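PDB 3A5V: alpha-galactosidase from Umbelopsis vinacea, which releases terminal alpha-linked galactose from galactosides by hydrolysis, as a tetrameric retaining glycosidase of glycoside hydrolase family 27. Local coordinates for residues 57-62 and 108-113. Sequence-based numbering, arbitrary orientation.
Sequences NERESS and LGYEDI. With MAN (alpha-D-mannopyranose), chain B; MAN (alpha-D-mannopyranose), chain C.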
loop_
_atom_site.group_PDB
_atom_site.type_symbol
_atom_site.label_atom_id
_atom_site.label_comp_id
_atom_site.label_asym_id
_atom_site.label_seq_id
_atom_site.Cartn_x
_atom_site.Cartn_y
_atom_site.Cartn_z
ATOM N N ASN A 57 -22.073 17.272 -28.093
ATOM C CA ASN A 57 -21.215 18.147 -27.279
ATOM C C ASN A 57 -21.817 18.589 -25.940
ATOM O O ASN A 57 -21.078 18.936 -25.020
ATOM C CB ASN A 57 -20.772 19.378 -28.082
ATOM C CG ASN A 57 -21.922 20.339 -28.332
ATOM O OD1 ASN A 57 -22.974 19.936 -28.835
ATOM N ND2 ASN A 57 -21.740 21.610 -27.958
ATOM N N GLU A 58 -23.145 18.579 -25.832
ATOM C CA GLU A 58 -23.822 18.953 -24.596
ATOM C C GLU A 58 -25.091 18.134 -24.419
ATOM O O GLU A 58 -25.646 17.642 -25.399
ATOM C CB GLU A 58 -24.147 20.463 -24.561
ATOM C CG GLU A 58 -22.901 21.410 -24.541
ATOM C CD GLU A 58 -21.954 21.218 -23.324
ATOM O OE1 GLU A 58 -22.429 20.868 -22.215
ATOM O OE2 GLU A 58 -20.723 21.433 -23.479
ATOM N N ARG A 59 -25.526 17.980 -23.168
ATOM C CA ARG A 59 -26.804 17.349 -22.840
ATOM C C ARG A 59 -27.984 18.220 -23.287
ATOM O O ARG A 59 -27.845 19.436 -23.452
ATOM C CB ARG A 59 -26.910 17.083 -21.337
ATOM C CG ARG A 59 -25.965 15.998 -20.837
ATOM C CD ARG A 59 -26.095 15.727 -19.326
ATOM N NE ARG A 59 -25.218 14.613 -18.966
ATOM C CZ ARG A 59 -25.546 13.326 -19.070
ATOM N NH1 ARG A 59 -26.776 12.958 -19.450
ATOM N NH2 ARG A 59 -24.649 12.390 -18.756
ATOM N N GLU A 60 -29.128 17.579 -23.491
ATOM C CA GLU A 60 -30.371 18.273 -23.794
ATOM C C GLU A 60 -30.849 19.012 -22.540
ATOM O O GLU A 60 -30.393 18.730 -21.421
ATOM C CB GLU A 60 -31.431 17.263 -24.265
ATOM C CG GLU A 60 -31.005 16.421 -25.484
ATOM C CD GLU A 60 -30.615 17.287 -26.683
ATOM O OE1 GLU A 60 -31.420 18.158 -27.061
ATOM O OE2 GLU A 60 -29.510 17.114 -27.250
ATOM N N SER A 61 -31.762 19.966 -22.723
ATOM C CA SER A 61 -32.434 20.607 -21.579
ATOM C C SER A 61 -33.074 19.572 -20.681
ATOM O O SER A 61 -33.101 19.738 -19.467
ATOM C CB SER A 61 -33.502 21.601 -22.052
ATOM O OG SER A 61 -32.875 22.742 -22.602
ATOM N N SER A 62 -33.581 18.504 -21.292
ATOM C CA SER A 62 -34.161 17.368 -20.580
ATOM C C SER A 62 -33.112 16.570 -19.762
ATOM O O SER A 62 -33.479 15.689 -18.987
ATOM C CB SER A 62 -34.832 16.426 -21.585
ATOM O OG SER A 62 -33.865 15.544 -22.167
ATOM N N LEU A 108 -21.467 10.141 -14.471
ATOM C CA LEU A 108 -21.486 10.252 -12.998
ATOM C C LEU A 108 -22.561 11.243 -12.545
ATOM O O LEU A 108 -22.540 12.403 -12.953
ATOM C CB LEU A 108 -20.124 10.697 -12.449
ATOM C CG LEU A 108 -19.955 10.710 -10.920
ATOM C CD1 LEU A 108 -19.981 9.275 -10.373
ATOM C CD2 LEU A 108 -18.643 11.431 -10.539
ATOM N N GLY A 109 -23.489 10.788 -11.709
ATOM C CA GLY A 109 -24.577 11.648 -11.253
ATOM C C GLY A 109 -25.759 11.685 -12.211
ATOM O O GLY A 109 -26.798 12.240 -11.874
ATOM N N TYR A 110 -25.605 11.081 -13.392
ATOM C CA TYR A 110 -26.685 10.989 -14.381
ATOM C C TYR A 110 -27.022 9.543 -14.710
ATOM O O TYR A 110 -27.561 9.270 -15.781
ATOM C CB TYR A 110 -26.290 11.714 -15.689
ATOM C CG TYR A 110 -26.178 13.214 -15.561
ATOM C CD1 TYR A 110 -25.043 13.799 -14.996
ATOM C CD2 TYR A 110 -27.210 14.051 -16.007
ATOM C CE1 TYR A 110 -24.941 15.186 -14.856
ATOM C CE2 TYR A 110 -27.120 15.439 -15.890
ATOM C CZ TYR A 110 -25.979 15.997 -15.317
ATOM O OH TYR A 110 -25.871 17.359 -15.189
ATOM N N GLU A 111 -26.723 8.620 -13.796
ATOM C CA GLU A 111 -26.780 7.187 -14.120
ATOM C C GLU A 111 -28.201 6.735 -14.529
ATOM O O GLU A 111 -28.355 6.039 -15.526
ATOM C CB GLU A 111 -26.250 6.324 -12.968
ATOM C CG GLU A 111 -24.747 6.510 -12.637
ATOM C CD GLU A 111 -24.467 7.648 -11.640
ATOM O OE1 GLU A 111 -25.401 8.428 -11.339
ATOM O OE2 GLU A 111 -23.303 7.751 -11.162
ATOM N N ASP A 112 -29.221 7.129 -13.764
ATOM C CA ASP A 112 -30.610 6.738 -14.075
ATOM C C ASP A 112 -31.045 7.242 -15.444
ATOM O O ASP A 112 -31.559 6.482 -16.260
ATOM C CB ASP A 112 -31.589 7.231 -12.998
ATOM C CG ASP A 112 -31.566 6.356 -11.754
ATOM O OD1 ASP A 112 -30.900 5.299 -11.765
ATOM O OD2 ASP A 112 -32.217 6.720 -10.758
ATOM N N ILE A 113 -30.810 8.523 -15.678
ATOM C CA ILE A 113 -31.141 9.181 -16.940
ATOM C C ILE A 113 -30.440 8.519 -18.141
ATOM O O ILE A 113 -31.081 8.232 -19.159
ATOM C CB ILE A 113 -30.810 10.681 -16.857
ATOM C CG1 ILE A 113 -31.850 11.380 -15.948
ATOM C CG2 ILE A 113 -30.787 11.322 -18.246
ATOM C CD1 ILE A 113 -31.429 12.777 -15.488
HETATM C C1 MAN B . -19.056 24.186 -25.994
HETATM C C2 MAN B . -18.658 22.704 -25.846
HETATM C C3 MAN B . -17.549 22.303 -26.837
HETATM C C4 MAN B . -17.865 22.787 -28.254
HETATM C C5 MAN B . -18.292 24.260 -28.265
HETATM C C6 MAN B . -18.685 24.736 -29.666
HETATM O O2 MAN B . -19.786 21.870 -26.004
HETATM O O3 MAN B . -17.351 20.901 -26.890
HETATM O O4 MAN B . -16.717 22.599 -29.052
HETATM O O5 MAN B . -19.359 24.496 -27.347
HETATM O O6 MAN B . -19.884 24.109 -30.074
HETATM C C1 MAN C . -16.241 20.478 -26.061
HETATM C C2 MAN C . -15.320 19.541 -26.848
HETATM C C3 MAN C . -16.010 18.210 -27.162
HETATM C C4 MAN C . -16.742 17.616 -25.956
HETATM C C5 MAN C . -17.501 18.683 -25.154
HETATM C C6 MAN C . -18.084 18.139 -23.854
HETATM O O2 MAN C . -14.126 19.289 -26.129
HETATM O O3 MAN C . -15.057 17.280 -27.636
HETATM O O4 MAN C . -17.648 16.654 -26.446
HETATM O O5 MAN C . -16.677 19.818 -24.883
HETATM O O6 MAN C . -17.053 17.771 -22.960
#
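Arg59 lays its guanidinium flat on the phenol ring of Tyr110. Its chain reaches there by running extended from CG to NE (chi2 -179°, chi3 176°), and CB already points toward 108-113. Arg59 CD is the first atom over the ring: it sits 4.0 Å from the Tyr110 ring centroid in a CH-pi contact and is nearest CE2. Arg59 NE follows, 3.6 Å above the Tyr110 ring plane and over its centre. Arg59 CZ stands 3.9 Å from the Tyr110 ring centroid, a cation-pi contact, and the planes, 8° apart, make it a stack as well. At the tip, Arg59 NH2 sits above the CG-CB bond of Tyr110, 3.5 Å from CB. Arg59 NH1 lies just outside the ring rim, 3.6 Å from Tyr110 CD2, and only loosely meets Ile113 CG2. The guanidinium also has polar partners: NH1 donates a hydrogen bond to Lys63 O and forms a salt bridge with Asp114, and NH2 donates to Ala106 O. These bonds fix how the group is turned against the ring. With Tyr110 replaced by alanine, the guanidinium would probably lose the aromatic cover on this face. Earlier in the same loop, Asn57 and Glu58 hold a mannose: Asn57 ND2 donates to O2 of MAN (chain B) at 2.8 Å, and that hydroxyl donates to Glu58 OE2 at 2.7 Å. Tyr110 is the N-cap residue of helix 111-121, and its side chain also borders a bound polyether. The contact is a surface arginine-tyrosine stack between two loops of the (beta/alpha)8 barrel, those after strands 47-49 and 89-95.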